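Long-range contacts in beta-glucuronidase (PDB 6U7J), which hydrolyses beta-D-glucuronides as a family 2 glycoside hydrolase of a gut bacterium, and probably helps to reactivate estrogens from their glucuronide conjugates: residues B[77-83]-B[137-143]; B[151-155]-B[364-368]; B[195-201]-B[217-222]; B[357-363]-B[408-414]; B[506-510]-B[531-536]. One frame throughout, in Å; residues are numbered along the deposited sequence.

Contact 1 (B[77-83]-B[137-143]); sequences VWYERKF and NRLTVAV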
# COMPACT_ATOMS: atom_id res chain seq x y z
N VAL B 77 18.68 30.79 -4.73
CA VAL B 77 17.33 31.31 -4.64
C VAL B 77 17.35 32.52 -3.71
O VAL B 77 18.33 32.77 -3.01
CB VAL B 77 16.32 30.26 -4.13
CG1 VAL B 77 16.34 29.03 -5.04
CG2 VAL B 77 16.64 29.85 -2.67
N TRP B 78 16.24 33.25 -3.70
CA TRP B 78 16.15 34.54 -3.03
C TRP B 78 14.91 34.57 -2.14
O TRP B 78 13.79 34.34 -2.61
CB TRP B 78 16.10 35.67 -4.07
CG TRP B 78 17.39 35.76 -4.79
CD1 TRP B 78 17.79 35.02 -5.86
CD2 TRP B 78 18.49 36.61 -4.46
NE1 TRP B 78 19.07 35.36 -6.23
CE2 TRP B 78 19.52 36.34 -5.38
CE3 TRP B 78 18.70 37.57 -3.46
CZ2 TRP B 78 20.75 37.00 -5.35
CZ3 TRP B 78 19.92 38.24 -3.44
CH2 TRP B 78 20.93 37.95 -4.38
N TYR B 79 15.12 34.84 -0.86
CA TYR B 79 14.06 35.05 0.10
C TYR B 79 14.03 36.51 0.51
O TYR B 79 15.07 37.17 0.56
CB TYR B 79 14.28 34.24 1.38
CG TYR B 79 14.10 32.74 1.32
CD1 TYR B 79 13.02 32.14 1.96
CD2 TYR B 79 15.03 31.91 0.69
CE1 TYR B 79 12.84 30.77 1.95
CE2 TYR B 79 14.86 30.52 0.69
CZ TYR B 79 13.76 29.97 1.32
OH TYR B 79 13.57 28.60 1.34
N GLU B 80 12.84 37.00 0.86
CA GLU B 80 12.75 38.37 1.35
C GLU B 80 11.57 38.51 2.29
O GLU B 80 10.51 37.91 2.07
CB GLU B 80 12.59 39.36 0.19
CG GLU B 80 12.51 40.79 0.61
CD GLU B 80 12.72 41.71 -0.57
OE1 GLU B 80 13.89 42.08 -0.82
OE2 GLU B 80 11.73 42.03 -1.27
N ARG B 81 11.75 39.31 3.35
CA ARG B 81 10.63 39.74 4.17
C ARG B 81 10.98 41.07 4.82
O ARG B 81 12.11 41.56 4.73
CB ARG B 81 10.25 38.68 5.22
CG ARG B 81 11.24 38.54 6.37
CD ARG B 81 10.60 37.86 7.56
NE ARG B 81 9.78 38.80 8.32
CZ ARG B 81 8.88 38.45 9.24
NH1 ARG B 81 8.66 37.16 9.52
NH2 ARG B 81 8.19 39.38 9.86
N LYS B 82 9.99 41.66 5.47
CA LYS B 82 10.16 42.89 6.23
C LYS B 82 10.07 42.61 7.73
O LYS B 82 9.39 41.68 8.16
CB LYS B 82 9.12 43.92 5.79
CG LYS B 82 9.56 44.58 4.47
CD LYS B 82 8.44 45.26 3.71
CE LYS B 82 8.90 45.63 2.29
NZ LYS B 82 9.00 44.44 1.37
N PHE B 83 10.80 43.40 8.52
CA PHE B 83 10.73 43.32 9.97
C PHE B 83 10.82 44.71 10.58
O PHE B 83 11.25 45.67 9.94
CB PHE B 83 11.82 42.38 10.56
CG PHE B 83 13.22 42.92 10.50
CD1 PHE B 83 14.04 42.66 9.41
CD2 PHE B 83 13.76 43.64 11.57
CE1 PHE B 83 15.34 43.13 9.38
CE2 PHE B 83 15.06 44.11 11.53
CZ PHE B 83 15.85 43.84 10.44
N ASN B 137 12.15 47.50 8.16
CA ASN B 137 13.38 47.14 7.46
C ASN B 137 13.08 46.04 6.44
O ASN B 137 12.08 45.33 6.54
CB ASN B 137 14.47 46.65 8.44
CG ASN B 137 14.97 47.76 9.36
OD1 ASN B 137 16.06 48.31 9.15
ND2 ASN B 137 14.19 48.11 10.38
N ARG B 138 13.95 45.91 5.44
CA ARG B 138 13.82 44.87 4.42
C ARG B 138 14.97 43.90 4.57
O ARG B 138 16.14 44.31 4.61
CB ARG B 138 13.80 45.46 3.01
CG ARG B 138 13.65 44.41 1.91
CD ARG B 138 13.21 45.01 0.56
NE ARG B 138 14.16 46.00 0.06
CZ ARG B 138 15.25 45.69 -0.62
NH1 ARG B 138 15.52 44.43 -0.92
NH2 ARG B 138 16.08 46.65 -1.01
N LEU B 139 14.64 42.61 4.64
CA LEU B 139 15.62 41.55 4.83
C LEU B 139 15.58 40.64 3.61
O LEU B 139 14.53 40.07 3.29
CB LEU B 139 15.33 40.77 6.12
CG LEU B 139 16.23 39.55 6.38
CD1 LEU B 139 17.71 39.93 6.34
CD2 LEU B 139 15.88 38.88 7.71
N THR B 140 16.71 40.54 2.91
CA THR B 140 16.84 39.73 1.71
C THR B 140 17.93 38.71 1.95
O THR B 140 19.03 39.07 2.39
CB THR B 140 17.17 40.59 0.48
OG1 THR B 140 16.34 41.77 0.47
CG2 THR B 140 16.97 39.78 -0.82
N VAL B 141 17.63 37.43 1.68
CA VAL B 141 18.55 36.33 1.94
C VAL B 141 18.72 35.52 0.66
O VAL B 141 17.76 34.89 0.20
CB VAL B 141 18.06 35.42 3.07
CG1 VAL B 141 19.02 34.25 3.24
CG2 VAL B 141 17.91 36.20 4.38
N ALA B 142 19.92 35.53 0.10
CA ALA B 142 20.25 34.63 -1.00
C ALA B 142 20.71 33.30 -0.41
O ALA B 142 21.54 33.28 0.50
CB ALA B 142 21.34 35.21 -1.90
N VAL B 143 20.16 32.20 -0.94
CA VAL B 143 20.38 30.85 -0.43
C VAL B 143 20.90 30.00 -1.59
O VAL B 143 20.22 29.87 -2.61
CB VAL B 143 19.09 30.24 0.15
CG1 VAL B 143 19.30 28.79 0.62
CG2 VAL B 143 18.54 31.10 1.30

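Contact 2 (B[151-155]-B[364-368]); sequences CLPVG and PAVGM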
# COMPACT_ATOMS: atom_id res chain seq x y z
N CYS B 151 33.39 22.03 0.51
CA CYS B 151 32.19 22.17 1.32
C CYS B 151 32.03 20.92 2.17
O CYS B 151 32.65 19.89 1.91
CB CYS B 151 30.96 22.38 0.44
SG CYS B 151 31.06 23.85 -0.63
N LEU B 152 31.16 21.02 3.16
CA LEU B 152 30.75 19.88 3.98
C LEU B 152 29.23 19.91 4.08
O LEU B 152 28.67 20.85 4.68
CB LEU B 152 31.39 19.91 5.36
CG LEU B 152 32.92 19.91 5.45
CD1 LEU B 152 33.31 19.90 6.90
CD2 LEU B 152 33.54 18.70 4.74
N PRO B 153 28.51 18.92 3.54
CA PRO B 153 28.98 17.73 2.82
C PRO B 153 29.74 18.04 1.54
O PRO B 153 29.60 19.11 0.96
CB PRO B 153 27.68 16.97 2.50
CG PRO B 153 26.69 17.45 3.50
CD PRO B 153 27.04 18.91 3.71
N VAL B 154 30.51 17.08 1.10
CA VAL B 154 31.35 17.22 -0.08
C VAL B 154 30.52 16.95 -1.33
O VAL B 154 29.68 16.04 -1.35
CB VAL B 154 32.55 16.26 0.05
CG1 VAL B 154 33.14 15.90 -1.28
CG2 VAL B 154 33.62 16.85 0.99
N GLY B 155 30.73 17.75 -2.38
CA GLY B 155 30.13 17.46 -3.68
C GLY B 155 30.96 18.03 -4.81
O GLY B 155 32.08 18.48 -4.57
N PRO B 364 29.17 17.63 9.23
CA PRO B 364 28.77 17.10 7.92
C PRO B 364 29.93 16.73 7.02
O PRO B 364 29.90 17.00 5.81
CB PRO B 364 27.94 18.25 7.31
CG PRO B 364 27.98 19.40 8.34
CD PRO B 364 29.11 19.10 9.28
N ALA B 365 30.95 16.09 7.58
CA ALA B 365 32.06 15.54 6.80
C ALA B 365 31.67 14.18 6.21
O ALA B 365 32.22 13.12 6.55
CB ALA B 365 33.31 15.45 7.67
N VAL B 366 30.69 14.22 5.33
CA VAL B 366 30.08 13.05 4.72
C VAL B 366 30.21 13.21 3.22
O VAL B 366 30.17 14.33 2.70
CB VAL B 366 28.60 12.88 5.15
CG1 VAL B 366 27.77 14.06 4.66
CG2 VAL B 366 28.03 11.54 4.68
N GLY B 367 30.37 12.09 2.52
CA GLY B 367 30.53 12.16 1.08
C GLY B 367 31.96 12.16 0.58
O GLY B 367 32.17 12.33 -0.62
N MET B 368 32.95 11.96 1.46
CA MET B 368 34.35 11.87 1.05
C MET B 368 34.67 10.45 0.58
O MET B 368 35.55 9.76 1.10
CB MET B 368 35.27 12.31 2.17
CG MET B 368 35.01 13.70 2.71
SD MET B 368 35.86 14.00 4.28
CE MET B 368 35.73 15.79 4.37
O HOH W 1 30.07 13.64 -2.23

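Contact 3 (B[195-201]-B[217-222]); sequences KEYIEDI and EIKTNA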
# COMPACT_ATOMS: atom_id res chain seq x y z
N LYS B 195 24.22 46.99 25.73
CA LYS B 195 25.46 47.18 24.98
C LYS B 195 26.68 46.62 25.70
O LYS B 195 27.69 46.32 25.05
CB LYS B 195 25.66 48.66 24.66
CG LYS B 195 24.52 49.27 23.88
CD LYS B 195 25.01 50.12 22.72
CE LYS B 195 23.85 50.47 21.78
NZ LYS B 195 24.11 51.69 20.95
N GLU B 196 26.61 46.46 27.02
CA GLU B 196 27.64 45.73 27.75
C GLU B 196 27.01 44.41 28.19
O GLU B 196 26.03 44.42 28.93
CB GLU B 196 28.16 46.53 28.95
CG GLU B 196 28.55 47.97 28.62
CD GLU B 196 29.39 48.63 29.72
OE1 GLU B 196 30.31 49.41 29.39
OE2 GLU B 196 29.11 48.37 30.92
N TYR B 197 27.59 43.30 27.74
CA TYR B 197 26.82 42.06 27.73
C TYR B 197 27.73 40.83 27.78
O TYR B 197 28.92 40.88 27.44
CB TYR B 197 25.95 41.98 26.48
CG TYR B 197 26.76 41.77 25.23
CD1 TYR B 197 27.34 42.85 24.56
CD2 TYR B 197 26.97 40.49 24.71
CE1 TYR B 197 28.09 42.67 23.42
CE2 TYR B 197 27.72 40.30 23.56
CZ TYR B 197 28.28 41.39 22.93
OH TYR B 197 29.03 41.21 21.79
N ILE B 198 27.11 39.71 28.14
CA ILE B 198 27.79 38.43 28.21
C ILE B 198 27.89 37.84 26.81
O ILE B 198 26.87 37.62 26.14
CB ILE B 198 27.05 37.48 29.17
CG1 ILE B 198 26.99 38.10 30.57
CG2 ILE B 198 27.70 36.11 29.18
CD1 ILE B 198 25.77 37.69 31.37
N GLU B 199 29.13 37.57 26.37
CA GLU B 199 29.42 37.05 25.04
C GLU B 199 29.49 35.52 24.99
O GLU B 199 28.93 34.90 24.08
CB GLU B 199 30.75 37.61 24.53
CG GLU B 199 30.88 39.13 24.58
CD GLU B 199 32.23 39.62 24.05
OE1 GLU B 199 33.25 38.95 24.27
OE2 GLU B 199 32.26 40.69 23.40
N ASP B 200 30.19 34.89 25.93
CA ASP B 200 30.46 33.46 25.86
C ASP B 200 30.55 32.87 27.27
O ASP B 200 31.03 33.53 28.20
CB ASP B 200 31.75 33.18 25.09
CG ASP B 200 31.85 31.75 24.62
OD1 ASP B 200 30.97 30.94 24.96
OD2 ASP B 200 32.83 31.43 23.90
N ILE B 201 30.08 31.63 27.40
CA ILE B 201 30.12 30.87 28.64
C ILE B 201 30.61 29.47 28.32
O ILE B 201 30.09 28.82 27.41
CB ILE B 201 28.73 30.76 29.31
CG1 ILE B 201 28.07 32.13 29.48
CG2 ILE B 201 28.82 30.00 30.65
CD1 ILE B 201 26.59 31.99 29.79
N GLU B 217 33.70 29.70 32.98
CA GLU B 217 34.47 30.81 32.43
C GLU B 217 33.55 31.65 31.57
O GLU B 217 32.93 31.13 30.63
CB GLU B 217 35.66 30.30 31.62
CG GLU B 217 36.50 31.40 30.99
CD GLU B 217 37.71 30.85 30.26
OE1 GLU B 217 38.49 31.64 29.68
OE2 GLU B 217 37.89 29.61 30.27
N ILE B 218 33.46 32.94 31.89
CA ILE B 218 32.51 33.86 31.28
C ILE B 218 33.28 34.94 30.55
O ILE B 218 34.36 35.36 30.99
CB ILE B 218 31.57 34.45 32.35
CG1 ILE B 218 30.88 33.31 33.11
CG2 ILE B 218 30.54 35.39 31.73
CD1 ILE B 218 30.12 33.75 34.34
N LYS B 219 32.75 35.38 29.42
CA LYS B 219 33.38 36.36 28.56
C LYS B 219 32.38 37.46 28.30
O LYS B 219 31.24 37.19 27.91
CB LYS B 219 33.85 35.71 27.25
CG LYS B 219 34.58 36.61 26.26
CD LYS B 219 35.10 35.74 25.09
CE LYS B 219 34.99 36.42 23.71
NZ LYS B 219 36.06 35.99 22.73
N THR B 220 32.77 38.70 28.58
CA THR B 220 31.98 39.89 28.29
C THR B 220 32.79 40.83 27.41
O THR B 220 33.99 40.64 27.19
CB THR B 220 31.55 40.62 29.57
OG1 THR B 220 32.64 41.43 30.03
CG2 THR B 220 31.14 39.64 30.65
N ASN B 221 32.12 41.87 26.91
CA ASN B 221 32.78 42.93 26.18
C ASN B 221 33.20 44.09 27.09
O ASN B 221 33.42 45.20 26.59
CB ASN B 221 31.89 43.44 25.03
CG ASN B 221 30.65 44.17 25.52
OD1 ASN B 221 30.11 43.85 26.58
ND2 ASN B 221 30.19 45.14 24.75
N ALA B 222 33.31 43.86 28.41
CA ALA B 222 33.82 44.83 29.39
C ALA B 222 34.36 44.04 30.59
O ALA B 222 33.75 43.95 31.66
CB ALA B 222 32.74 45.83 29.81

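Contact 4 (B[357-363]-B[408-414]); sequences IVVIDEV and CVVMWSI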
# COMPACT_ATOMS: atom_id res chain seq x y z
N ILE B 357 18.67 12.02 27.08
CA ILE B 357 19.05 11.18 25.95
C ILE B 357 20.52 11.44 25.62
O ILE B 357 20.98 12.58 25.60
CB ILE B 357 18.14 11.44 24.74
CG1 ILE B 357 16.70 11.00 25.04
CG2 ILE B 357 18.66 10.73 23.49
CD1 ILE B 357 15.63 11.70 24.16
N VAL B 358 21.26 10.38 25.35
CA VAL B 358 22.68 10.48 25.07
C VAL B 358 22.87 10.65 23.57
O VAL B 358 22.21 9.98 22.77
CB VAL B 358 23.42 9.24 25.61
CG1 VAL B 358 24.82 9.19 25.10
CG2 VAL B 358 23.40 9.26 27.14
N VAL B 359 23.76 11.55 23.16
CA VAL B 359 23.85 11.96 21.77
C VAL B 359 25.30 11.87 21.31
O VAL B 359 26.23 12.24 22.04
CB VAL B 359 23.28 13.38 21.58
CG1 VAL B 359 23.50 13.90 20.18
CG2 VAL B 359 21.80 13.40 21.91
N ILE B 360 25.50 11.32 20.11
CA ILE B 360 26.76 11.44 19.38
C ILE B 360 26.56 12.57 18.38
O ILE B 360 25.71 12.48 17.49
CB ILE B 360 27.14 10.13 18.68
CG1 ILE B 360 27.32 8.98 19.68
CG2 ILE B 360 28.44 10.29 17.89
CD1 ILE B 360 27.48 7.62 18.99
N ASP B 361 27.33 13.65 18.54
CA ASP B 361 27.20 14.87 17.75
C ASP B 361 28.19 14.87 16.58
O ASP B 361 29.40 14.72 16.79
CB ASP B 361 27.47 16.07 18.67
CG ASP B 361 26.67 17.30 18.31
OD1 ASP B 361 26.08 17.39 17.21
OD2 ASP B 361 26.66 18.21 19.16
N GLU B 362 27.68 15.06 15.36
CA GLU B 362 28.45 14.78 14.15
C GLU B 362 28.49 15.98 13.20
O GLU B 362 27.47 16.66 13.01
CB GLU B 362 27.87 13.56 13.41
CG GLU B 362 28.75 13.03 12.28
CD GLU B 362 28.23 11.71 11.70
OE1 GLU B 362 28.63 10.63 12.21
OE2 GLU B 362 27.40 11.75 10.74
N VAL B 363 29.65 16.24 12.60
CA VAL B 363 29.80 17.31 11.61
C VAL B 363 29.52 16.78 10.20
O VAL B 363 29.64 15.57 9.97
CB VAL B 363 31.20 17.96 11.68
CG1 VAL B 363 31.37 18.74 12.98
CG2 VAL B 363 32.31 16.93 11.47
N CYS B 408 24.05 16.36 27.11
CA CYS B 408 23.62 15.19 26.33
C CYS B 408 24.72 14.74 25.36
O CYS B 408 24.81 13.54 25.07
CB CYS B 408 22.28 15.48 25.63
SG CYS B 408 22.42 16.68 24.26
N VAL B 409 25.61 15.64 24.93
CA VAL B 409 26.66 15.26 23.99
C VAL B 409 27.78 14.52 24.72
O VAL B 409 28.48 15.11 25.55
CB VAL B 409 27.21 16.47 23.25
CG1 VAL B 409 28.43 16.09 22.39
CG2 VAL B 409 26.12 17.08 22.41
N VAL B 410 27.96 13.23 24.43
CA VAL B 410 29.03 12.48 25.08
C VAL B 410 30.15 12.12 24.12
O VAL B 410 31.17 11.55 24.57
CB VAL B 410 28.51 11.23 25.79
CG1 VAL B 410 27.36 11.61 26.73
CG2 VAL B 410 28.09 10.15 24.76
N MET B 411 30.04 12.47 22.85
CA MET B 411 31.08 12.08 21.91
C MET B 411 30.92 12.89 20.63
O MET B 411 29.80 13.25 20.25
CB MET B 411 31.01 10.57 21.61
CG MET B 411 32.13 10.04 20.72
SD MET B 411 32.44 8.26 20.91
CE MET B 411 30.83 7.58 20.51
N TRP B 412 32.05 13.20 19.98
CA TRP B 412 32.06 13.90 18.70
C TRP B 412 32.37 12.88 17.61
O TRP B 412 33.35 12.13 17.72
CB TRP B 412 33.11 15.01 18.63
CG TRP B 412 33.07 16.04 19.73
CD1 TRP B 412 33.98 16.20 20.71
CD2 TRP B 412 32.07 17.06 19.92
NE1 TRP B 412 33.61 17.23 21.54
CE2 TRP B 412 32.45 17.78 21.08
CE3 TRP B 412 30.90 17.42 19.25
CZ2 TRP B 412 31.69 18.84 21.58
CZ3 TRP B 412 30.14 18.47 19.75
CH2 TRP B 412 30.55 19.17 20.90
N SER B 413 31.56 12.86 16.56
CA SER B 413 31.90 12.12 15.36
C SER B 413 32.34 13.12 14.31
O SER B 413 31.60 14.06 14.01
CB SER B 413 30.73 11.28 14.85
OG SER B 413 30.99 10.85 13.54
N ILE B 414 33.53 12.91 13.75
CA ILE B 414 34.15 13.92 12.90
C ILE B 414 33.96 13.65 11.42
O ILE B 414 34.34 14.50 10.60
CB ILE B 414 35.66 14.05 13.21
CG1 ILE B 414 36.36 12.73 12.90
CG2 ILE B 414 35.86 14.46 14.66
CD1 ILE B 414 37.86 12.86 12.76

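Contact 5 (B[506-510]-B[531-536]); sequences EYGAD and CIEENN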
# COMPACT_ATOMS: atom_id res chain seq x y z
N GLU B 506 25.48 1.64 12.19
CA GLU B 506 24.47 1.48 11.15
C GLU B 506 24.37 0.01 10.78
O GLU B 506 25.39 -0.67 10.62
CB GLU B 506 24.80 2.29 9.88
CG GLU B 506 24.69 3.82 10.00
CD GLU B 506 24.91 4.55 8.67
OE1 GLU B 506 24.73 3.92 7.61
OE2 GLU B 506 25.28 5.75 8.68
N TYR B 507 23.13 -0.47 10.64
CA TYR B 507 22.81 -1.77 10.04
C TYR B 507 21.30 -1.84 9.85
O TYR B 507 20.55 -1.22 10.61
CB TYR B 507 23.31 -2.93 10.92
CG TYR B 507 22.66 -3.07 12.29
CD1 TYR B 507 22.81 -2.11 13.28
CD2 TYR B 507 21.93 -4.22 12.60
CE1 TYR B 507 22.22 -2.27 14.53
CE2 TYR B 507 21.34 -4.39 13.85
CZ TYR B 507 21.50 -3.42 14.81
OH TYR B 507 20.91 -3.60 16.05
N GLY B 508 20.85 -2.58 8.84
CA GLY B 508 19.42 -2.65 8.59
C GLY B 508 19.11 -3.02 7.15
O GLY B 508 19.97 -3.53 6.43
N ALA B 509 17.87 -2.75 6.74
CA ALA B 509 17.36 -3.25 5.47
C ALA B 509 16.18 -2.40 5.02
O ALA B 509 15.34 -2.04 5.85
CB ALA B 509 16.94 -4.72 5.60
N ASP B 510 16.12 -2.08 3.73
CA ASP B 510 14.98 -1.34 3.20
C ASP B 510 13.73 -2.19 3.33
O ASP B 510 13.73 -3.40 3.05
CB ASP B 510 15.19 -0.94 1.74
CG ASP B 510 16.17 0.22 1.57
OD1 ASP B 510 17.39 -0.04 1.60
OD2 ASP B 510 15.71 1.38 1.40
N CYS B 531 16.81 -9.78 9.53
CA CYS B 531 18.12 -9.21 9.27
C CYS B 531 18.70 -8.57 10.53
O CYS B 531 19.88 -8.76 10.85
CB CYS B 531 18.00 -8.20 8.13
SG CYS B 531 19.46 -7.25 7.73
N ILE B 532 17.87 -7.84 11.28
CA ILE B 532 18.33 -7.17 12.49
C ILE B 532 18.59 -8.19 13.61
O ILE B 532 19.57 -8.07 14.35
CB ILE B 532 17.31 -6.09 12.90
CG1 ILE B 532 17.42 -4.89 11.94
CG2 ILE B 532 17.52 -5.59 14.32
CD1 ILE B 532 16.48 -3.80 12.29
N GLU B 533 17.71 -9.18 13.76
CA GLU B 533 17.95 -10.24 14.74
C GLU B 533 19.31 -10.90 14.58
O GLU B 533 20.03 -11.14 15.56
CB GLU B 533 16.88 -11.32 14.61
CG GLU B 533 15.62 -11.06 15.34
CD GLU B 533 14.55 -12.05 14.92
OE1 GLU B 533 14.85 -13.00 14.14
OE2 GLU B 533 13.39 -11.89 15.38
N GLU B 534 19.65 -11.29 13.35
CA GLU B 534 20.88 -12.02 13.10
C GLU B 534 22.09 -11.14 13.37
O GLU B 534 23.08 -11.61 13.96
CB GLU B 534 20.90 -12.54 11.67
CG GLU B 534 19.91 -13.69 11.41
CD GLU B 534 20.10 -14.81 12.41
OE1 GLU B 534 21.23 -15.33 12.48
OE2 GLU B 534 19.15 -15.15 13.14
N ASN B 535 22.04 -9.87 12.96
CA ASN B 535 23.12 -8.97 13.32
C ASN B 535 23.24 -8.84 14.83
O ASN B 535 24.34 -8.91 15.39
CB ASN B 535 22.92 -7.60 12.66
CG ASN B 535 23.34 -7.60 11.20
OD1 ASN B 535 24.51 -7.79 10.88
ND2 ASN B 535 22.37 -7.42 10.29
N ASN B 536 22.10 -8.71 15.52
CA ASN B 536 22.12 -8.56 16.97
C ASN B 536 22.74 -9.78 17.64
O ASN B 536 23.43 -9.66 18.66
CB ASN B 536 20.71 -8.32 17.49
CG ASN B 536 20.25 -6.89 17.27
OD1 ASN B 536 21.05 -6.04 16.89
ND2 ASN B 536 18.97 -6.63 17.50
O HOH W 2 18.71 -3.79 17.52

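Contact 1 (B[77-83]-B[137-143])
Strands 77-83 and 137-143 pair antiparallel over their full length, and each hydrogen-bonded pair, from V77-V143 to F83-N137, carries two backbone bonds. Side chains add further contacts across the ladder. W78 takes an m rotamer that folds its ring across the strand, so CB of A142 sits over the six-membered ring in a CH-pi contact, 3.7 Å from CZ3 of W78. F83 does the same from a p rotamer: CB of N137 lies over its ring, 3.7 Å from CZ of F83. On the same side of the sheet as W78, E80 extends with chi1 and chi2 both t. Its OE1 accepts from T140 OG1 at 2.8 Å and forms a salt bridge with R138 NH1 at 2.9 Å, while its OE2 takes the backbone N of L49. On the other face, Y79 (m) reaches diagonally, its CD2 3.7 Å from CG2 of V143. Strands 20-32 and 104-109 flank the pair. The pair belongs to the antiparallel sheet of the family 2 sugar-binding domain, a jelly-roll fold.

Contact 2 (B[151-155]-B[364-368])
A cis peptide bond joins L152 to P153, and L152, P153 and V154 all meet the loop 364-368. L152 points toward P364, and its CB is 3.3 Å from P364 O. Its CD2 reaches CE of M368 at 3.7 Å. P153 packs beside it, with CD 3.8 Å from CB of P364 and CB 3.6 Å from CG1 of V366. V154 also reaches M368, its CG2 3.8 Å from CG of M368. The other loop bends sharply at A365, the centre of an inverse gamma turn. G367 faces V154 with a positive phi, and a beta carbon there would crowd V154 O. The two loops come from the sugar-binding region and from the TIM barrel, and Y391 on helix 386-403 also touches L152. V154 N donates to V366 O at 3.2 Å. One water donates to V154 O at 2.6 Å and to G367 O at 3.0 Å. The contact is thus mainly apolar, with polar links through backbone atoms and water, and holds without any charged group.

Contact 3 (B[195-201]-B[217-222])
N221, K219 and E199 lose the most surface in this pairing of strands 198-201 and 217-220. N221 lies just past its strand and ties down the lead-in to the other. Its ND2 donates to K195 O at 2.8 Å, and its OD1 accepts from Y197 N at 2.8 Å. The backbone bond from N221 N to Y197 O, at 3.4 Å, is weak. E199 and D200 form a classic beta bulge opposite K219. K219 O accepts from E199 N at 2.6 Å and from D200 N at 3.2 Å, and K219 N returns a bond to D200 O at 2.8 Å. The bulge shifts the register by one residue between I198-T220 and I201-I218. E199 points toward strand 217-220. Its OE1 lies 3.1 Å from CE of K219 but 4.4 Å from NZ of K219, beyond a salt bridge. Its OE2 is 3.2 Å from CB of N221. On the face away from D200 and K219, CG2 of I198 meets CG2 of I218 at 3.9 Å, and I269 of strand 265-271 packs on both. D200 turns its carboxylate to Q401 and K404 of the barrel region. The pair is part of the hairpin 198-208/211-220, in the family 2 domain of the E-set, immunoglobulin-like clan. Its cohesion comes from backbone bonds, one asparagine amide and a buried isoleucine face; the E199-K219 charges add no salt bridge.

Contact 4 (B[357-363]-B[408-414])
S413 lies across I360 and E362: its CB is 3.9 Å from CG2 of I360, and its OG donates to E362 OE1 at 2.7 Å. That glutamate is also held from outside, with a salt bridge to R338 and a hydrogen bond to H341. Further along the same face, CD1 of I360 meets CE of M411 at 3.7 Å. On the opposite face D361 is largely covered. Its OD2 is 3.5 Å from CZ3 of W412 and 3.5 Å from CG2 of V409. The indole nitrogen of W412 bonds to D440. Backbone bonds in both directions join the two parallel strands. V359 N donates to C408 O at 3.0 Å and V410 N to V359 O at 3.1 Å. D361 N then donates to M411 O at 3.0 Å and S413 N to D361 O at 2.9 Å, and V363 N closes the series on S413 O at 3.2 Å. The register moves on by one residue between V359-V409 and D361-W412. V410, whose psi is close to 0°, lies in that step, and its CG2 packs on CG1 of V358 at 3.4 Å. Helix 386-403 connects the strands and packs on D361, V363 and W412. This is a beta-alpha-beta crossover between adjacent strands of the TIM barrel.

Contact 5 (B[506-510]-B[531-536])
This is a loop-against-helix contact on the TIM barrel, where the chain leaving strand 502-506 packs on helix 525-540. Y507 makes most of it. Its CD2 is 3.5 Å from CB of N535 and its CE2 4.0 Å from CG2 of I532. Its hydroxyl donates to N536 OD1 at 2.6 Å. A water donates to Y507 OH at 2.7 Å and accepts from N536 ND2 at 2.9 Å, so the tyrosine and the amide are joined twice. One turn before N535, SG of C531 lies 4.0 Å from G508 O and 4.2 Å from CB of A509. G508 has a phi of 156°, where a beta carbon would strike the preceding carbonyl oxygen. The backbone stays extended through G508, and the CA-to-CB bonds of Y507 and A509 both point toward the helix. The ends of the loop face elsewhere, E506 to R338 and Y470, D510 to K570. Around the contact, strand 545-551 lies against Y507 and N536, helix 480-498 against N535, and helix 581-592 against I532 and N536.

How the contacts relate
Contacts 4 and 5 both belong to the barrel, with nearest atoms about 7 Å apart. R338 connects them, forming salt bridges with E362 of contact 4 and E506 of contact 5. E362 and E506 lie at the C-terminal ends of their barrel strands, where family 2 hydrolases keep the active site, so both are probably close to it. Contact 2 carries the sugar-binding region onto this barrel. It touches contact 4 directly, with CB of A365 3.3 Å from I414 O. Contacts 1 and 3 lie outside the barrel, in the two beta domains, with centres 33 and 27 Å from that of contact 4. The side chain of D361 is about 12 Å from a bound calcium ion.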